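Local coordinates for metallo-beta-lactamase FIM-1 (Pseudomonas aeruginosa, PDB 6V3Q), which probably hydrolyses beta-lactam antibiotics to substituted beta-amino acids with the help of zinc, as a class B metallo-beta-lactamase, at residues 49-59 against 84-93; 94-104 against 115-123. All coordinates share one frame; numbering follows the deposited sequence.

Interaction 1 (49-59 against 84-93); sequences LVDTAWDDPQT and DDKMGGVAAL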
loop_
_atom_site.group_PDB
_atom_site.type_symbol
_atom_site.label_atom_id
_atom_site.label_comp_id
_atom_site.label_asym_id
_atom_site.label_seq_id
_atom_site.Cartn_x
_atom_site.Cartn_y
_atom_site.Cartn_z
ATOM N N LEU A 49 9.338 21.330 -12.127
ATOM C CA LEU A 49 8.658 20.225 -11.466
ATOM C C LEU A 49 8.094 19.280 -12.519
ATOM O O LEU A 49 7.367 19.708 -13.422
ATOM C CB LEU A 49 7.543 20.731 -10.553
ATOM C CG LEU A 49 6.687 19.650 -9.887
ATOM C CD1 LEU A 49 7.524 18.795 -8.946
ATOM C CD2 LEU A 49 5.498 20.255 -9.150
ATOM N N VAL A 50 8.435 18.005 -12.407
ATOM C CA VAL A 50 7.842 16.963 -13.231
ATOM C C VAL A 50 6.882 16.190 -12.339
ATOM O O VAL A 50 7.310 15.521 -11.391
ATOM C CB VAL A 50 8.910 16.049 -13.845
ATOM C CG1 VAL A 50 8.267 14.995 -14.729
ATOM C CG2 VAL A 50 9.916 16.872 -14.633
ATOM N N ASP A 51 5.584 16.320 -12.623
ATOM C CA ASP A 51 4.515 15.636 -11.901
ATOM C C ASP A 51 4.309 16.161 -10.484
ATOM O O ASP A 51 5.270 16.473 -9.771
ATOM C CB ASP A 51 4.770 14.129 -11.864
ATOM C CG ASP A 51 4.540 13.474 -13.206
ATOM O OD1 ASP A 51 3.801 14.053 -14.027
ATOM O OD2 ASP A 51 5.082 12.376 -13.434
ATOM N N THR A 52 3.047 16.251 -10.074
ATOM C CA THR A 52 2.679 16.692 -8.738
ATOM C C THR A 52 2.700 15.505 -7.780
ATOM O O THR A 52 3.104 14.396 -8.136
ATOM C CB THR A 52 1.299 17.340 -8.753
ATOM O OG1 THR A 52 0.309 16.324 -8.952
ATOM C CG2 THR A 52 1.191 18.344 -9.876
ATOM N N ALA A 53 2.273 15.734 -6.543
ATOM C CA ALA A 53 2.011 14.655 -5.608
ATOM C C ALA A 53 0.572 14.183 -5.806
ATOM O O ALA A 53 -0.066 14.479 -6.818
ATOM C CB ALA A 53 2.292 15.115 -4.182
ATOM N N TRP A 54 0.033 13.455 -4.828
ATOM C CA TRP A 54 -1.310 12.904 -4.986
ATOM C C TRP A 54 -2.390 13.971 -4.836
ATOM O O TRP A 54 -3.428 13.891 -5.504
ATOM C CB TRP A 54 -1.538 11.776 -3.981
ATOM C CG TRP A 54 -0.717 10.552 -4.257
ATOM C CD1 TRP A 54 0.513 10.261 -3.745
ATOM C CD2 TRP A 54 -1.066 9.452 -5.109
ATOM N NE1 TRP A 54 0.953 9.052 -4.224
ATOM C CE2 TRP A 54 0.002 8.533 -5.063
ATOM C CE3 TRP A 54 -2.176 9.156 -5.906
ATOM C CZ2 TRP A 54 -0.009 7.338 -5.783
ATOM C CZ3 TRP A 54 -2.184 7.968 -6.621
ATOM C CH2 TRP A 54 -1.108 7.074 -6.553
ATOM N N ASP A 55 -2.178 14.966 -3.973
ATOM C CA ASP A 55 -3.194 15.976 -3.707
ATOM C C ASP A 55 -2.526 17.339 -3.565
ATOM O O ASP A 55 -1.301 17.468 -3.657
ATOM C CB ASP A 55 -4.018 15.618 -2.461
ATOM C CG ASP A 55 -3.160 15.432 -1.217
ATOM O OD1 ASP A 55 -1.975 15.818 -1.231
ATOM O OD2 ASP A 55 -3.674 14.889 -0.218
ATOM N N ASP A 56 -3.348 18.362 -3.325
ATOM C CA ASP A 56 -2.829 19.720 -3.176
ATOM C C ASP A 56 -1.881 19.874 -1.992
ATOM O O ASP A 56 -0.769 20.390 -2.191
ATOM C CB ASP A 56 -3.994 20.712 -3.084
ATOM C CG ASP A 56 -4.699 20.915 -4.412
ATOM O OD1 ASP A 56 -4.029 20.848 -5.465
ATOM O OD2 ASP A 56 -5.925 21.157 -4.403
ATOM N N PRO A 57 -2.230 19.469 -0.762
ATOM C CA PRO A 57 -1.317 19.733 0.365
ATOM C C PRO A 57 0.023 19.028 0.249
ATOM O O PRO A 57 1.032 19.564 0.723
ATOM C CB PRO A 57 -2.112 19.240 1.582
ATOM C CG PRO A 57 -3.063 18.247 1.033
ATOM C CD PRO A 57 -3.454 18.782 -0.309
ATOM N N GLN A 58 0.066 17.838 -0.356
ATOM C CA GLN A 58 1.348 17.173 -0.575
ATOM C C GLN A 58 2.150 17.875 -1.664
ATOM O O GLN A 58 3.378 17.984 -1.564
ATOM C CB GLN A 58 1.129 15.701 -0.925
ATOM C CG GLN A 58 1.111 14.753 0.268
ATOM C CD GLN A 58 0.947 13.297 -0.141
ATOM O OE1 GLN A 58 0.270 12.990 -1.123
ATOM N NE2 GLN A 58 1.565 12.394 0.614
ATOM N N THR A 59 1.475 18.354 -2.715
ATOM C CA THR A 59 2.151 19.187 -3.704
ATOM C C THR A 59 2.604 20.505 -3.089
ATOM O O THR A 59 3.653 21.041 -3.471
ATOM C CB THR A 59 1.233 19.438 -4.905
ATOM O OG1 THR A 59 0.844 18.184 -5.483
ATOM C CG2 THR A 59 1.943 20.266 -5.967
ATOM N N ASP A 84 -4.477 11.165 -11.099
ATOM C CA ASP A 84 -4.317 11.976 -9.896
ATOM C C ASP A 84 -2.954 11.830 -9.229
ATOM O O ASP A 84 -2.619 12.652 -8.370
ATOM C CB ASP A 84 -5.418 11.665 -8.875
ATOM C CG ASP A 84 -5.685 10.184 -8.727
ATOM O OD1 ASP A 84 -4.742 9.431 -8.402
ATOM O OD2 ASP A 84 -6.850 9.774 -8.923
ATOM N N ASP A 85 -2.154 10.827 -9.587
ATOM C CA ASP A 85 -0.796 10.792 -9.058
ATOM C C ASP A 85 0.153 11.691 -9.839
ATOM O O ASP A 85 1.274 11.931 -9.377
ATOM C CB ASP A 85 -0.257 9.359 -9.036
ATOM C CG ASP A 85 -0.378 8.664 -10.373
ATOM O OD1 ASP A 85 -1.323 8.973 -11.129
ATOM O OD2 ASP A 85 0.473 7.797 -10.664
ATOM N N LYS A 86 -0.275 12.197 -10.995
ATOM C CA LYS A 86 0.526 13.111 -11.796
ATOM C C LYS A 86 -0.024 14.524 -11.838
ATOM O O LYS A 86 0.759 15.475 -11.864
ATOM C CB LYS A 86 0.651 12.593 -13.235
ATOM C CG LYS A 86 1.212 11.197 -13.326
ATOM C CD LYS A 86 2.382 11.034 -12.380
ATOM C CE LYS A 86 2.962 9.649 -12.479
ATOM N NZ LYS A 86 4.092 9.435 -11.534
ATOM N N MET A 87 -1.347 14.688 -11.848
ATOM C CA MET A 87 -1.969 16.005 -11.910
ATOM C C MET A 87 -2.867 16.276 -10.708
ATOM O O MET A 87 -3.734 17.152 -10.773
ATOM C CB MET A 87 -2.763 16.162 -13.208
ATOM C CG MET A 87 -1.928 16.009 -14.465
ATOM S SD MET A 87 -2.844 16.404 -15.968
ATOM C CE MET A 87 -3.139 18.155 -15.738
ATOM N N GLY A 88 -2.679 15.540 -9.611
ATOM C CA GLY A 88 -3.551 15.699 -8.459
ATOM C C GLY A 88 -3.444 17.054 -7.790
ATOM O O GLY A 88 -4.406 17.516 -7.167
ATOM N N GLY A 89 -2.290 17.708 -7.905
ATOM C CA GLY A 89 -2.081 18.979 -7.241
ATOM C C GLY A 89 -1.812 20.126 -8.193
ATOM O O GLY A 89 -1.065 21.053 -7.863
ATOM N N VAL A 90 -2.422 20.073 -9.379
ATOM C CA VAL A 90 -2.213 21.120 -10.378
ATOM C C VAL A 90 -2.747 22.455 -9.876
ATOM O O VAL A 90 -2.128 23.506 -10.086
ATOM C CB VAL A 90 -2.863 20.715 -11.716
ATOM C CG1 VAL A 90 -2.948 21.906 -12.657
ATOM C CG2 VAL A 90 -2.075 19.597 -12.361
ATOM N N ALA A 91 -3.896 22.434 -9.196
ATOM C CA ALA A 91 -4.502 23.672 -8.717
ATOM C C ALA A 91 -3.579 24.410 -7.754
ATOM O O ALA A 91 -3.497 25.644 -7.784
ATOM C CB ALA A 91 -5.846 23.375 -8.051
ATOM N N ALA A 92 -2.873 23.673 -6.891
ATOM C CA ALA A 92 -1.949 24.313 -5.960
ATOM C C ALA A 92 -0.805 25.003 -6.692
ATOM O O ALA A 92 -0.299 26.030 -6.226
ATOM C CB ALA A 92 -1.407 23.285 -4.968
ATOM N N LEU A 93 -0.394 24.463 -7.840
ATOM C CA LEU A 93 0.658 25.101 -8.625
ATOM C C LEU A 93 0.145 26.368 -9.300
ATOM O O LEU A 93 0.783 27.425 -9.229
ATOM C CB LEU A 93 1.205 24.117 -9.659
ATOM C CG LEU A 93 1.802 22.819 -9.108
ATOM C CD1 LEU A 93 2.051 21.824 -10.228
ATOM C CD2 LEU A 93 3.089 23.099 -8.358
#
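Lys86 crosses the carboxylate of Asp51 at a slant where the loop leaving strand 46-50 meets the HxHxD motif of the metallo-beta-lactamase fold, here His81, His83 and Asp85. The lysine chain can be followed outward. CB rests 3.6 Å from Asp51 OD1, and CG also lies near that oxygen; the bend at chi2 (-43°) then carries CD to 3.2 Å from Asp51 OD2. CE runs past the same oxygen, and NZ ends 3.6 Å from OD2 in a long salt bridge, its stronger bond being to Ser205 OG. Asp51 OD1 accepts from Thr80 N, so the carboxylate is bound by the residues just before and just after the motif in the sequence.

Thr52 ties the backbones together. Its N donates almost straight (175°) to Lys86 O over 3.0 Å, while OG1 receives Gly89 N at 3.1 Å and donates its own hydrogen bond to Ala53 O, in the carbonyl plane and on a lone pair. With chi1 at 71°, OG1 stands between its own N and carbonyl carbon and CG2 swings beside N, toward Leu93 CD1; both Leu93 methyls also meet Leu49 CD2.

Trp54 closes the other end. Asp85 CB sits over the face of its six-membered ring, 3.5 Å from the centroid, in a CH-pi contact, and Asp84 OD1 approaches the ring edge 3.4 Å from CZ3; NE1 is bonded to Ser24 O. Beyond it, Asp55 O takes Thr59 N on one face of its plane and, on the opposite face, Thr59 OG1 at 2.9 Å.

Interaction 2 (94-104 against 115-123); sequences RQQGIVTYAAA and LTPAEHDLI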
loop_
_atom_site.group_PDB
_atom_site.type_symbol
_atom_site.label_atom_id
_atom_site.label_comp_id
_atom_site.label_asym_id
_atom_site.label_seq_id
_atom_site.Cartn_x
_atom_site.Cartn_y
_atom_site.Cartn_z
ATOM N N ARG A 94 -1.018 26.285 -9.953
ATOM C CA ARG A 94 -1.561 27.444 -10.653
ATOM C C ARG A 94 -1.959 28.553 -9.685
ATOM O O ARG A 94 -1.960 29.731 -10.062
ATOM C CB ARG A 94 -2.752 27.021 -11.513
ATOM C CG ARG A 94 -2.407 25.944 -12.533
ATOM C CD ARG A 94 -3.583 25.630 -13.446
ATOM N NE ARG A 94 -3.913 26.748 -14.325
ATOM C CZ ARG A 94 -4.833 26.700 -15.283
ATOM N NH1 ARG A 94 -5.519 25.584 -15.490
ATOM N NH2 ARG A 94 -5.065 27.767 -16.036
ATOM N N GLN A 95 -2.300 28.200 -8.444
ATOM C CA GLN A 95 -2.526 29.216 -7.421
ATOM C C GLN A 95 -1.247 29.985 -7.120
ATOM O O GLN A 95 -1.278 31.206 -6.925
ATOM C CB GLN A 95 -3.072 28.565 -6.149
ATOM C CG GLN A 95 -2.713 29.298 -4.862
ATOM C CD GLN A 95 -3.211 28.585 -3.622
ATOM O OE1 GLN A 95 -3.392 27.366 -3.618
ATOM N NE2 GLN A 95 -3.443 29.345 -2.560
ATOM N N GLN A 96 -0.114 29.289 -7.088
ATOM C CA GLN A 96 1.182 29.886 -6.799
ATOM C C GLN A 96 1.814 30.561 -8.012
ATOM O O GLN A 96 2.953 31.029 -7.915
ATOM C CB GLN A 96 2.134 28.823 -6.245
ATOM C CG GLN A 96 1.800 28.362 -4.835
ATOM C CD GLN A 96 2.224 29.365 -3.781
ATOM O OE1 GLN A 96 3.411 29.511 -3.490
ATOM N NE2 GLN A 96 1.253 30.060 -3.200
ATOM N N GLY A 97 1.114 30.615 -9.143
ATOM C CA GLY A 97 1.646 31.266 -10.322
ATOM C C GLY A 97 2.631 30.446 -11.121
ATOM O O GLY A 97 3.358 31.006 -11.948
ATOM N N ILE A 98 2.682 29.133 -10.902
ATOM C CA ILE A 98 3.585 28.285 -11.667
ATOM C C ILE A 98 3.075 28.176 -13.098
ATOM O O ILE A 98 1.863 28.095 -13.343
ATOM C CB ILE A 98 3.707 26.897 -11.015
ATOM C CG1 ILE A 98 3.840 27.019 -9.495
ATOM C CG2 ILE A 98 4.896 26.143 -11.582
ATOM C CD1 ILE A 98 5.056 27.766 -9.052
ATOM N N VAL A 99 3.997 28.189 -14.056
ATOM C CA VAL A 99 3.650 27.957 -15.455
ATOM C C VAL A 99 3.566 26.452 -15.673
ATOM O O VAL A 99 4.557 25.736 -15.499
ATOM C CB VAL A 99 4.676 28.600 -16.398
ATOM C CG1 VAL A 99 4.157 28.587 -17.828
ATOM C CG2 VAL A 99 5.004 30.019 -15.949
ATOM N N THR A 100 2.381 25.967 -16.037
ATOM C CA THR A 100 2.110 24.539 -16.106
ATOM C C THR A 100 1.885 24.104 -17.548
ATOM O O THR A 100 1.230 24.806 -18.326
ATOM C CB THR A 100 0.894 24.173 -15.254
ATOM O OG1 THR A 100 -0.268 24.839 -15.763
ATOM C CG2 THR A 100 1.118 24.593 -13.810
ATOM N N TYR A 101 2.431 22.940 -17.894
ATOM C CA TYR A 101 2.307 22.368 -19.226
ATOM C C TYR A 101 1.813 20.931 -19.131
ATOM O O TYR A 101 2.096 20.220 -18.162
ATOM C CB TYR A 101 3.644 22.376 -19.981
ATOM C CG TYR A 101 4.208 23.744 -20.287
ATOM C CD1 TYR A 101 4.052 24.313 -21.542
ATOM C CD2 TYR A 101 4.916 24.455 -19.329
ATOM C CE1 TYR A 101 4.577 25.561 -21.832
ATOM C CE2 TYR A 101 5.444 25.701 -19.607
ATOM C CZ TYR A 101 5.271 26.249 -20.861
ATOM O OH TYR A 101 5.795 27.490 -21.140
ATOM N N ALA A 102 1.083 20.507 -20.158
ATOM C CA ALA A 102 0.702 19.110 -20.308
ATOM C C ALA A 102 0.354 18.866 -21.767
ATOM O O ALA A 102 0.132 19.805 -22.536
ATOM C CB ALA A 102 -0.475 18.737 -19.402
ATOM N N ALA A 103 0.322 17.588 -22.141
ATOM C CA ALA A 103 -0.113 17.219 -23.480
ATOM C C ALA A 103 -1.542 17.692 -23.707
ATOM O O ALA A 103 -2.349 17.738 -22.774
ATOM C CB ALA A 103 -0.022 15.705 -23.670
ATOM N N ALA A 104 -1.846 18.073 -24.953
ATOM C CA ALA A 104 -3.183 18.570 -25.264
ATOM C C ALA A 104 -4.247 17.561 -24.860
ATOM O O ALA A 104 -5.294 17.930 -24.316
ATOM C CB ALA A 104 -3.291 18.901 -26.754
ATOM N N LEU A 115 -9.748 16.387 -12.298
ATOM C CA LEU A 115 -8.439 17.003 -12.157
ATOM C C LEU A 115 -8.450 18.404 -12.751
ATOM O O LEU A 115 -9.222 18.705 -13.666
ATOM C CB LEU A 115 -7.359 16.155 -12.841
ATOM C CG LEU A 115 -7.185 14.725 -12.327
ATOM C CD1 LEU A 115 -6.306 13.919 -13.271
ATOM C CD2 LEU A 115 -6.611 14.722 -10.922
ATOM N N THR A 116 -7.594 19.258 -12.211
ATOM C CA THR A 116 -7.413 20.592 -12.768
ATOM C C THR A 116 -6.483 20.512 -13.973
ATOM O O THR A 116 -5.398 19.931 -13.870
ATOM C CB THR A 116 -6.832 21.545 -11.727
ATOM O OG1 THR A 116 -7.726 21.643 -10.612
ATOM C CG2 THR A 116 -6.623 22.930 -12.328
ATOM N N PRO A 117 -6.869 21.062 -15.120
ATOM C CA PRO A 117 -6.001 20.993 -16.298
ATOM C C PRO A 117 -4.792 21.903 -16.156
ATOM O O PRO A 117 -4.764 22.834 -15.349
ATOM C CB PRO A 117 -6.913 21.460 -17.437
ATOM C CG PRO A 117 -7.899 22.360 -16.763
ATOM C CD PRO A 117 -8.139 21.753 -15.407
ATOM N N ALA A 118 -3.773 21.611 -16.960
ATOM C CA ALA A 118 -2.642 22.514 -17.064
ATOM C C ALA A 118 -3.029 23.740 -17.883
ATOM O O ALA A 118 -4.014 23.742 -18.626
ATOM C CB ALA A 118 -1.439 21.810 -17.692
ATOM N N GLU A 119 -2.236 24.800 -17.737
ATOM C CA GLU A 119 -2.578 26.065 -18.373
ATOM C C GLU A 119 -2.210 26.085 -19.852
ATOM O O GLU A 119 -2.919 26.706 -20.653
ATOM C CB GLU A 119 -1.889 27.218 -17.640
ATOM C CG GLU A 119 -2.299 28.597 -18.118
ATOM C CD GLU A 119 -1.531 29.698 -17.420
ATOM O OE1 GLU A 119 -0.587 29.379 -16.668
ATOM O OE2 GLU A 119 -1.869 30.882 -17.622
ATOM N N HIS A 120 -1.126 25.418 -20.236
ATOM C CA HIS A 120 -0.639 25.439 -21.607
ATOM C C HIS A 120 -0.602 24.031 -22.181
ATOM O O HIS A 120 -0.248 23.073 -21.483
ATOM C CB HIS A 120 0.762 26.059 -21.689
ATOM C CG HIS A 120 0.809 27.505 -21.303
ATOM N ND1 HIS A 120 1.376 27.944 -20.126
ATOM C CD2 HIS A 120 0.363 28.613 -21.941
ATOM C CE1 HIS A 120 1.278 29.259 -20.055
ATOM N NE2 HIS A 120 0.666 29.690 -21.144
ATOM N N ASP A 121 -0.972 23.914 -23.455
ATOM C CA ASP A 121 -0.776 22.676 -24.194
ATOM C C ASP A 121 0.643 22.636 -24.740
ATOM O O ASP A 121 1.130 23.626 -25.295
ATOM C CB ASP A 121 -1.780 22.559 -25.341
ATOM C CG ASP A 121 -3.209 22.474 -24.861
ATOM O OD1 ASP A 121 -3.419 22.422 -23.632
ATOM O OD2 ASP A 121 -4.123 22.459 -25.713
ATOM N N LEU A 122 1.309 21.497 -24.574
ATOM C CA LEU A 122 2.619 21.318 -25.179
ATOM C C LEU A 122 2.494 21.276 -26.698
ATOM O O LEU A 122 1.513 20.773 -27.250
ATOM C CB LEU A 122 3.275 20.038 -24.659
ATOM C CG LEU A 122 3.722 20.040 -23.194
ATOM C CD1 LEU A 122 4.000 18.629 -22.705
ATOM C CD2 LEU A 122 4.952 20.915 -23.018
ATOM N N ILE A 123 3.497 21.826 -27.375
ATOM C CA ILE A 123 3.540 21.853 -28.832
ATOM C C ILE A 123 4.743 21.025 -29.265
ATOM O O ILE A 123 5.892 21.455 -29.106
ATOM C CB ILE A 123 3.616 23.282 -29.389
ATOM C CG1 ILE A 123 2.387 24.087 -28.953
ATOM C CG2 ILE A 123 3.721 23.260 -30.907
ATOM C CD1 ILE A 123 2.224 25.407 -29.673
HETATM O O HOH W 1 0.348 27.438 -15.292
HETATM O O HOH W 2 0.061 18.712 -26.388
#
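Tyr101 pairs with His120, and Ala102 with Asp121, in a short parallel ladder whose backbone bonds alternate: His120 N to Thr100 O, Ala102 N to His120 O (3.2 Å) and Leu122 N to Ala102 O (2.9 Å). Thr100 extends the pairing with its side chain. Its OG1, placed between the backbone N and the carbonyl carbon at chi1 62°, receives Glu119 N at 2.8 Å, and also donates to a water. That water accepts from Thr100 N as well, and donates to Ile98 O and Glu119 OE1, so its four bonds knit the start of the ladder together.

Arg94 reaches across from the end of helix 90-95. Its chain kinks at chi3 (67°), and NH1 donates to Pro117 O over 2.9 Å, approaching from above the carbonyl plane. One face of the guanidinium lies on Glu119 CB, while NH2 stays 4.7 Å from Glu119 OE2, too far for a salt bridge.

Tyr101 and His120 project to the same face of the sheet, their rings inclined at 32° in an oblique pairing; the imidazole also meets Val99 CG1, and its buried ND1 has no polar partner in the model. Leu122 CD2 crosses to Tyr101 CB (3.6 Å). Elsewhere the methyls of Ala102 and Ala118 touch, CB to CB, at 3.6 Å.

These strands belong to a beta-alpha-beta unit whose connecting helix 104-108 supplies Asn107, which bonds Asp121 OD1 and Ala118 N. Strand 99-102 is flanked on its other side by parallel strand 74-78, and 120-121 is the outermost strand of this sheet within the chain.

Interaction 1 and interaction 2 follow one another along the chain, their centres about 11 Å apart, and share helix 90-95. At its end, Leu93 O lies 3.1 Å from Ile98 N, a probable hydrogen bond joining the helix to the approach of strand 99-102. The same helix presents Val90 CG1 to Thr116 O and Pro117 O, each at 3.4 Å. The two contacts stand at different removes from the metal: in interaction 1 the Asp85 side chain comes within about 4 Å of the zinc ion, and the Lys86 side chain is about 3 Å from that of zinc-binding His81, whereas in interaction 2 the side chain of Ala103 remains about 13 Å from the zinc.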